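Local coordinates for molybdenum ABC transporter, periplasmic molybdenum-binding protein (PDB 4RXL) that binds tungstate between its two lobes and probably delivers molybdate or tungstate to an ABC importer as its periplasmic solute-binding component, at residues S13-Y25 / E210-L224. Residues are numbered along the deposited sequence; the frame is centred on the assembly and turned at random.
Sequences SMTNAVNALVADY and EWVAYLRSDAAQQIL. With WO4 (tungstate(VI)ion), chain B.
Leu21 is the knob of a knobs-into-holes contact, its isobutyl group seated among Leu215, Ala220, Ile223 and Leu224. Leu21 CD1 reaches Leu215 CD2 at 3.6 Å, and Leu21 CD2 presses on Ala220 CB at 3.5 Å. Ile223 returns the gesture, entering a hole formed by Ala17, Ala20, Leu21 and Asp24, and Leu224 CD2 lies against Ala17 CB and Met14 CE. Ala220, Ile223 and Leu224 thus join helix 15-25 to helix 218-224, whose axes run at 144° with a closest approach of 9.8 Å; Leu215 adds a wall from helix 210-215.

Toward the other end the packing becomes aromatic. The ring of Tyr25 lies between Trp211 and Tyr214, oblique to both: its CD2 and CE2 side approaches Trp211 NE1, and CD1 lies over the Tyr214 face. Tyr25 CB, outside the ring, makes a CH-pi contact over that same face, and Ala220 CB lies on the opposite one.

The one hydrogen bond across the contact is short: Tyr214 OH donates to the anti lone pair of Asp24 OD2 at 2.5 Å, the carboxylate being carried there with CG anti to the backbone N (chi1 -176°).

At the far end of the 13-25 segment, Ser13 N donates to tungstate O4 at 2.8 Å, and Ser13 OG makes a very short bond to the same oxygen; Ser40, Ala126, Val153 and Tyr171 also hydrogen-bond the anion. Mostly apolar, the interface joins the chain's last two helices to the one whose N-terminal lead-in carries Ser13.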
ATOM      1  N   SER A  13      -3.144  -1.778   1.463  1.00 11.60           N
ATOM      2  CA  SER A  13      -2.116  -1.962   2.483  1.00 14.33           C
ATOM      3  C   SER A  13      -2.552  -1.351   3.831  1.00 12.77           C
ATOM      4  O   SER A  13      -1.927  -1.614   4.849  1.00 15.20           O
ATOM      5  CB  SER A  13      -0.756  -1.349   2.048  1.00 14.39           C
ATOM      6  OG  SER A  13      -0.884   0.018   1.699  1.00 16.59           O
ATOM      7  N   MET A  14      -3.565  -0.486   3.809  1.00 14.32           N
ATOM      8  CA  MET A  14      -4.123   0.112   5.032  1.00 16.59           C
ATOM      9  C   MET A  14      -5.228  -0.703   5.729  1.00 16.81           C
ATOM     10  O   MET A  14      -5.740  -0.297   6.805  1.00 15.80           O
ATOM     11  CB  MET A  14      -4.615   1.537   4.719  1.00 14.53           C
ATOM     12  CG  MET A  14      -3.509   2.592   4.851  1.00 17.68           C
ATOM     13  SD  MET A  14      -3.165   3.111   6.600  1.00 16.02           S
ATOM     14  CE  MET A  14      -1.723   4.179   6.386  1.00 20.53           C
ATOM     15  N   THR A  15      -5.532  -1.883   5.189  1.00 14.52           N
ATOM     16  CA  THR A  15      -6.692  -2.659   5.612  1.00 15.15           C
ATOM     17  C   THR A  15      -6.691  -2.851   7.127  1.00 16.15           C
ATOM     18  O   THR A  15      -7.651  -2.486   7.811  1.00 17.71           O
ATOM     19  CB  THR A  15      -6.741  -4.024   4.931  1.00 18.81           C
ATOM     20  OG1 THR A  15      -6.958  -3.825   3.538  1.00 16.33           O
ATOM     21  CG2 THR A  15      -7.851  -4.884   5.491  1.00 16.55           C
ATOM     22  N   ASN A  16      -5.616  -3.420   7.656  1.00 17.04           N
ATOM     23  CA  ASN A  16      -5.610  -3.800   9.044  1.00 19.06           C
ATOM     24  C   ASN A  16      -5.536  -2.624   9.975  1.00 14.25           C
ATOM     25  O   ASN A  16      -6.255  -2.584  10.951  1.00 17.55           O
ATOM     26  CB  ASN A  16      -4.525  -4.822   9.364  1.00 17.82           C
ATOM     27  CG  ASN A  16      -4.690  -6.058   8.528  1.00 23.08           C
ATOM     28  OD1 ASN A  16      -4.295  -6.086   7.374  1.00 23.37           O
ATOM     29  ND2 ASN A  16      -5.298  -7.065   9.092  1.00 26.92           N
ATOM     30  N   ALA A  17      -4.720  -1.641   9.640  1.00 14.82           N
ATOM     31  CA  ALA A  17      -4.559  -0.461  10.461  1.00 16.39           C
ATOM     32  C   ALA A  17      -5.843   0.343  10.515  1.00 14.62           C
ATOM     33  O   ALA A  17      -6.205   0.793  11.604  1.00 16.62           O
ATOM     34  CB  ALA A  17      -3.412   0.411   9.928  1.00 17.03           C
ATOM     35  N   VAL A  18      -6.523   0.495   9.380  1.00 14.57           N
ATOM     36  CA  VAL A  18      -7.792   1.245   9.398  1.00 16.21           C
ATOM     37  C   VAL A  18      -8.841   0.446  10.177  1.00 16.01           C
ATOM     38  O   VAL A  18      -9.637   1.012  10.930  1.00 18.56           O
ATOM     39  CB  VAL A  18      -8.279   1.640   8.010  1.00 15.03           C
ATOM     40  CG1 VAL A  18      -9.670   2.296   8.065  1.00 17.15           C
ATOM     41  CG2 VAL A  18      -7.269   2.593   7.416  1.00 18.49           C
ATOM     42  N   ASN A  19      -8.846  -0.868  10.043  1.00 17.07           N
ATOM     43  CA  ASN A  19      -9.782  -1.635  10.835  1.00 19.50           C
ATOM     44  C   ASN A  19      -9.557  -1.396  12.354  1.00 17.39           C
ATOM     45  O   ASN A  19     -10.486  -1.199  13.114  1.00 19.88           O
ATOM     46  CB  ASN A  19      -9.690  -3.127  10.511  1.00 18.67           C
ATOM     47  CG  ASN A  19     -10.320  -3.484   9.159  1.00 21.36           C
ATOM     48  OD1 ASN A  19     -11.100  -2.722   8.571  1.00 25.20           O
ATOM     49  ND2 ASN A  19      -9.969  -4.649   8.672  1.00 21.16           N
ATOM     50  N   ALA A  20      -8.285  -1.412  12.776  1.00 17.62           N
ATOM     51  CA  ALA A  20      -7.924  -1.114  14.143  1.00 22.51           C
ATOM     52  C   ALA A  20      -8.292   0.312  14.569  1.00 20.39           C
ATOM     53  O   ALA A  20      -8.751   0.515  15.676  1.00 23.67           O
ATOM     54  CB  ALA A  20      -6.440  -1.361  14.342  1.00 21.33           C
ATOM     55  N   LEU A  21      -8.081   1.268  13.676  1.00 19.81           N
ATOM     56  CA  LEU A  21      -8.429   2.665  13.940  1.00 20.24           C
ATOM     57  C   LEU A  21      -9.928   2.897  14.080  1.00 22.65           C
ATOM     58  O   LEU A  21     -10.354   3.604  15.002  1.00 23.89           O
ATOM     59  CB  LEU A  21      -7.842   3.586  12.888  1.00 23.81           C
ATOM     60  CG  LEU A  21      -6.311   3.696  12.833  1.00 23.66           C
ATOM     61  CD1 LEU A  21      -5.826   4.209  11.499  1.00 21.64           C
ATOM     62  CD2 LEU A  21      -5.785   4.592  13.954  1.00 24.22           C
ATOM     63  N   VAL A  22     -10.707   2.270  13.194  1.00 19.71           N
ATOM     64  CA  VAL A  22     -12.174   2.278  13.289  1.00 24.09           C
ATOM     65  C   VAL A  22     -12.653   1.694  14.613  1.00 24.82           C
ATOM     66  O   VAL A  22     -13.516   2.258  15.258  1.00 26.67           O
ATOM     67  CB  VAL A  22     -12.804   1.495  12.119  1.00 21.57           C
ATOM     68  CG1 VAL A  22     -14.276   1.240  12.347  1.00 23.16           C
ATOM     69  CG2 VAL A  22     -12.624   2.258  10.814  1.00 27.46           C
ATOM     70  N   ALA A  23     -12.055   0.575  15.020  1.00 23.59           N
ATOM     71  CA  ALA A  23     -12.407  -0.086  16.252  1.00 28.22           C
ATOM     72  C   ALA A  23     -12.148   0.804  17.470  1.00 30.95           C
ATOM     73  O   ALA A  23     -12.985   0.902  18.349  1.00 35.74           O
ATOM     74  CB  ALA A  23     -11.642  -1.389  16.375  1.00 28.04           C
ATOM     75  N   ASP A  24     -10.986   1.446  17.506  1.00 25.96           N
ATOM     76  CA  ASP A  24     -10.583   2.315  18.615  1.00 33.12           C
ATOM     77  C   ASP A  24     -11.521   3.520  18.697  1.00 37.03           C
ATOM     78  O   ASP A  24     -12.101   3.798  19.725  1.00 43.36           O
ATOM     79  CB  ASP A  24      -9.129   2.767  18.403  1.00 31.10           C
ATOM     80  CG  ASP A  24      -8.581   3.606  19.569  1.00 39.98           C
ATOM     81  OD1 ASP A  24      -8.571   3.107  20.707  1.00 44.85           O
ATOM     82  OD2 ASP A  24      -8.126   4.748  19.333  1.00 34.49           O
ATOM     83  N   TYR A  25     -11.649   4.228  17.585  1.00 27.90           N
ATOM     84  CA  TYR A  25     -12.560   5.365  17.468  1.00 33.82           C
ATOM     85  C   TYR A  25     -14.009   5.017  17.790  1.00 34.88           C
ATOM     86  O   TYR A  25     -14.702   5.820  18.412  1.00 34.90           O
ATOM     87  CB  TYR A  25     -12.493   5.931  16.047  1.00 33.15           C
ATOM     88  CG  TYR A  25     -13.113   7.296  15.870  1.00 36.59           C
ATOM     89  CD1 TYR A  25     -12.508   8.413  16.407  1.00 33.07           C
ATOM     90  CD2 TYR A  25     -14.284   7.468  15.134  1.00 37.45           C
ATOM     91  CE1 TYR A  25     -13.060   9.674  16.256  1.00 57.02           C
ATOM     92  CE2 TYR A  25     -14.830   8.724  14.951  1.00 37.27           C
ATOM     93  CZ  TYR A  25     -14.218   9.826  15.529  1.00 45.66           C
ATOM     94  OH  TYR A  25     -14.742  11.081  15.372  1.00 51.23           O
ATOM     95  N   GLU A 210     -13.832  15.466  12.260  1.00 40.07           N
ATOM     96  CA  GLU A 210     -13.511  14.807  13.537  1.00 29.80           C
ATOM     97  C   GLU A 210     -12.739  13.493  13.321  1.00 28.44           C
ATOM     98  O   GLU A 210     -11.825  13.177  14.074  1.00 33.63           O
ATOM     99  CB  GLU A 210     -14.770  14.554  14.353  1.00 44.74           C
ATOM    100  CG  GLU A 210     -15.445  15.848  14.797  1.00 56.25           C
ATOM    101  CD  GLU A 210     -16.783  15.636  15.476  1.00 90.74           C
ATOM    102  OE1 GLU A 210     -17.577  16.606  15.509  1.00 63.61           O
ATOM    103  OE2 GLU A 210     -17.039  14.515  15.972  1.00104.06           O
ATOM    104  N   TRP A 211     -13.093  12.741  12.292  1.00 31.73           N
ATOM    105  CA  TRP A 211     -12.305  11.555  11.937  1.00 29.57           C
ATOM    106  C   TRP A 211     -10.861  11.905  11.605  1.00 34.77           C
ATOM    107  O   TRP A 211      -9.915  11.251  12.069  1.00 30.46           O
ATOM    108  CB  TRP A 211     -12.918  10.800  10.747  1.00 32.83           C
ATOM    109  CG  TRP A 211     -13.376   9.452  11.117  1.00 52.24           C
ATOM    110  CD1 TRP A 211     -14.654   9.053  11.419  1.00 74.24           C
ATOM    111  CD2 TRP A 211     -12.549   8.302  11.270  1.00 45.06           C
ATOM    112  NE1 TRP A 211     -14.667   7.711  11.738  1.00 80.71           N
ATOM    113  CE2 TRP A 211     -13.385   7.231  11.657  1.00109.33           C
ATOM    114  CE3 TRP A 211     -11.185   8.071  11.119  1.00 57.92           C
ATOM    115  CZ2 TRP A 211     -12.889   5.955  11.887  1.00 98.11           C
ATOM    116  CZ3 TRP A 211     -10.700   6.803  11.345  1.00 57.27           C
ATOM    117  CH2 TRP A 211     -11.539   5.769  11.729  1.00 43.07           C
ATOM    118  N   VAL A 212     -10.705  12.927  10.773  1.00 28.40           N
ATOM    119  CA  VAL A 212      -9.385  13.390  10.337  1.00 26.60           C
ATOM    120  C   VAL A 212      -8.551  13.827  11.559  1.00 26.48           C
ATOM    121  O   VAL A 212      -7.369  13.464  11.677  1.00 29.11           O
ATOM    122  CB  VAL A 212      -9.544  14.508   9.279  1.00 25.70           C
ATOM    123  CG1 VAL A 212      -8.231  15.244   9.034  1.00 31.41           C
ATOM    124  CG2 VAL A 212     -10.089  13.908   7.983  1.00 27.11           C
ATOM    125  N   ALA A 213      -9.174  14.570  12.477  1.00 27.39           N
ATOM    126  CA  ALA A 213      -8.505  15.009  13.711  1.00 31.09           C
ATOM    127  C   ALA A 213      -7.999  13.806  14.513  1.00 29.63           C
ATOM    128  O   ALA A 213      -6.865  13.815  15.004  1.00 32.73           O
ATOM    129  CB  ALA A 213      -9.431  15.875  14.562  1.00 36.75           C
ATOM    130  N   TYR A 214      -8.821  12.760  14.608  1.00 32.43           N
ATOM    131  CA  TYR A 214      -8.420  11.544  15.303  1.00 26.82           C
ATOM    132  C   TYR A 214      -7.270  10.845  14.564  1.00 24.40           C
ATOM    133  O   TYR A 214      -6.286  10.438  15.204  1.00 28.64           O
ATOM    134  CB  TYR A 214      -9.611  10.586  15.511  1.00 32.30           C
ATOM    135  CG  TYR A 214      -9.181   9.191  15.919  1.00 27.04           C
ATOM    136  CD1 TYR A 214      -8.785   8.902  17.227  1.00 30.40           C
ATOM    137  CD2 TYR A 214      -9.098   8.177  14.977  1.00 25.48           C
ATOM    138  CE1 TYR A 214      -8.363   7.629  17.581  1.00 29.97           C
ATOM    139  CE2 TYR A 214      -8.684   6.911  15.324  1.00 26.82           C
ATOM    140  CZ  TYR A 214      -8.316   6.642  16.608  1.00 26.92           C
ATOM    141  OH  TYR A 214      -7.890   5.375  16.923  1.00 33.82           O
ATOM    142  N   LEU A 215      -7.358  10.744  13.242  1.00 25.07           N
ATOM    143  CA  LEU A 215      -6.304  10.029  12.459  1.00 26.00           C
ATOM    144  C   LEU A 215      -4.930  10.697  12.556  1.00 29.05           C
ATOM    145  O   LEU A 215      -3.906  10.038  12.407  1.00 34.03           O
ATOM    146  CB  LEU A 215      -6.709   9.862  10.984  1.00 22.04           C
ATOM    147  CG  LEU A 215      -7.840   8.850  10.777  1.00 27.70           C
ATOM    148  CD1 LEU A 215      -8.388   8.961   9.366  1.00 37.10           C
ATOM    149  CD2 LEU A 215      -7.386   7.423  11.100  1.00 27.43           C
ATOM    150  N   ARG A 216      -4.930  12.007  12.768  1.00 27.69           N
ATOM    151  CA  ARG A 216      -3.703  12.791  12.915  0.50 33.68           C
ATOM    152  C   ARG A 216      -3.224  12.838  14.373  1.00 34.73           C
ATOM    153  O   ARG A 216      -2.137  13.339  14.652  1.00 48.18           O
ATOM    154  CB  ARG A 216      -3.928  14.223  12.392  0.50 36.74           C
ATOM    155  CG  ARG A 216      -4.228  14.303  10.896  0.50 39.32           C
ATOM    156  CD  ARG A 216      -4.924  15.603  10.509  0.50 37.29           C
ATOM    157  NE  ARG A 216      -4.024  16.757  10.486  0.50 55.64           N
ATOM    158  CZ  ARG A 216      -4.385  17.981  10.100  0.50 43.39           C
ATOM    159  NH1 ARG A 216      -5.627  18.222   9.699  0.50 34.46           N
ATOM    160  NH2 ARG A 216      -3.500  18.965  10.111  0.50 47.48           N
ATOM    161  N   SER A 217      -4.033  12.318  15.302  1.00 35.42           N
ATOM    162  CA  SER A 217      -3.710  12.356  16.733  1.00 31.61           C
ATOM    163  C   SER A 217      -2.697  11.300  17.159  1.00 31.65           C
ATOM    164  O   SER A 217      -2.506  10.290  16.488  1.00 28.70           O
ATOM    165  CB  SER A 217      -4.970  12.155  17.582  1.00 34.74           C
ATOM    166  OG  SER A 217      -5.395  10.795  17.549  1.00 36.09           O
ATOM    167  N   ASP A 218      -2.078  11.537  18.309  1.00 33.13           N
ATOM    168  CA  ASP A 218      -1.074  10.616  18.865  1.00 38.11           C
ATOM    169  C   ASP A 218      -1.619   9.194  19.010  1.00 34.46           C
ATOM    170  O   ASP A 218      -0.919   8.240  18.712  1.00 31.59           O
ATOM    171  CB  ASP A 218      -0.574  11.134  20.236  1.00 42.08           C
ATOM    172  CG  ASP A 218       0.596  10.315  20.805  1.00 48.73           C
ATOM    173  OD1 ASP A 218       1.388   9.743  20.021  1.00 75.68           O
ATOM    174  OD2 ASP A 218       0.722  10.259  22.048  1.00 88.93           O
ATOM    175  N   ALA A 219      -2.867   9.071  19.477  1.00 31.11           N
ATOM    176  CA  ALA A 219      -3.512   7.767  19.649  1.00 34.04           C
ATOM    177  C   ALA A 219      -3.547   6.966  18.355  1.00 27.15           C
ATOM    178  O   ALA A 219      -3.206   5.780  18.335  1.00 31.56           O
ATOM    179  CB  ALA A 219      -4.919   7.948  20.182  1.00 36.14           C
ATOM    180  N   ALA A 220      -3.898   7.620  17.258  1.00 25.32           N
ATOM    181  CA  ALA A 220      -3.967   6.947  15.970  1.00 21.66           C
ATOM    182  C   ALA A 220      -2.550   6.629  15.469  1.00 21.71           C
ATOM    183  O   ALA A 220      -2.306   5.590  14.871  1.00 23.93           O
ATOM    184  CB  ALA A 220      -4.707   7.794  14.943  1.00 28.04           C
ATOM    185  N   GLN A 221      -1.621   7.554  15.703  1.00 23.46           N
ATOM    186  CA  GLN A 221      -0.256   7.340  15.245  1.00 23.41           C
ATOM    187  C   GLN A 221       0.379   6.167  15.971  1.00 22.06           C
ATOM    188  O   GLN A 221       1.125   5.434  15.342  1.00 20.81           O
ATOM    189  CB  GLN A 221       0.577   8.620  15.411  1.00 29.41           C
ATOM    190  CG  GLN A 221       0.143   9.741  14.462  1.00 34.58           C
ATOM    191  CD  GLN A 221       0.335   9.387  12.985  1.00 55.19           C
ATOM    192  OE1 GLN A 221       1.431   9.004  12.584  1.00 34.54           O
ATOM    193  NE2 GLN A 221      -0.734   9.512  12.172  1.00 31.50           N
ATOM    194  N   GLN A 222       0.038   5.969  17.241  1.00 26.83           N
ATOM    195  CA  GLN A 222       0.582   4.828  17.993  1.00 24.99           C
ATOM    196  C   GLN A 222       0.054   3.523  17.395  1.00 25.16           C
ATOM    197  O   GLN A 222       0.806   2.572  17.235  1.00 24.12           O
ATOM    198  CB  GLN A 222       0.295   4.926  19.496  1.00 26.37           C
ATOM    199  CG  GLN A 222       1.243   5.861  20.223  1.00 41.52           C
ATOM    200  CD  GLN A 222       0.922   5.985  21.705  1.00 37.44           C
ATOM    201  OE1 GLN A 222      -0.238   5.839  22.118  1.00 51.75           O
ATOM    202  NE2 GLN A 222       1.937   6.263  22.516  1.00 70.85           N
ATOM    203  N   ILE A 223      -1.220   3.493  17.012  1.00 20.63           N
ATOM    204  CA  ILE A 223      -1.772   2.307  16.349  1.00 18.71           C
ATOM    205  C   ILE A 223      -1.078   2.050  15.018  1.00 20.54           C
ATOM    206  O   ILE A 223      -0.670   0.925  14.753  1.00 21.92           O
ATOM    207  CB  ILE A 223      -3.301   2.419  16.220  1.00 21.32           C
ATOM    208  CG1 ILE A 223      -3.928   2.234  17.584  1.00 26.65           C
ATOM    209  CG2 ILE A 223      -3.817   1.395  15.213  1.00 21.71           C
ATOM    210  CD1 ILE A 223      -5.331   2.790  17.719  1.00 26.44           C
ATOM    211  N   LEU A 224      -0.936   3.078  14.178  1.00 19.14           N
ATOM    212  CA  LEU A 224      -0.223   2.927  12.907  1.00 19.27           C
ATOM    213  C   LEU A 224       1.191   2.417  13.168  1.00 19.25           C
ATOM    214  O   LEU A 224       1.647   1.531  12.472  1.00 20.46           O
ATOM    215  CB  LEU A 224      -0.159   4.252  12.143  1.00 20.61           C
ATOM    216  CG  LEU A 224      -1.499   4.683  11.523  1.00 21.26           C
ATOM    217  CD1 LEU A 224      -1.562   6.177  11.234  1.00 22.00           C
ATOM    218  CD2 LEU A 224      -1.761   3.873  10.279  1.00 21.39           C
TER
HETATM  219  W   WO4 B 301      -1.919  -0.403  -2.613  1.00 14.46           W
HETATM  220  O1  WO4 B 301      -2.656  -2.167  -3.239  1.00 15.60           O
HETATM  221  O2  WO4 B 301      -0.017   0.016  -3.237  1.00 18.95           O
HETATM  222  O3  WO4 B 301      -3.154   1.105  -3.271  1.00 14.10           O
HETATM  223  O4  WO4 B 301      -1.853  -0.375  -0.550  1.00 13.75           O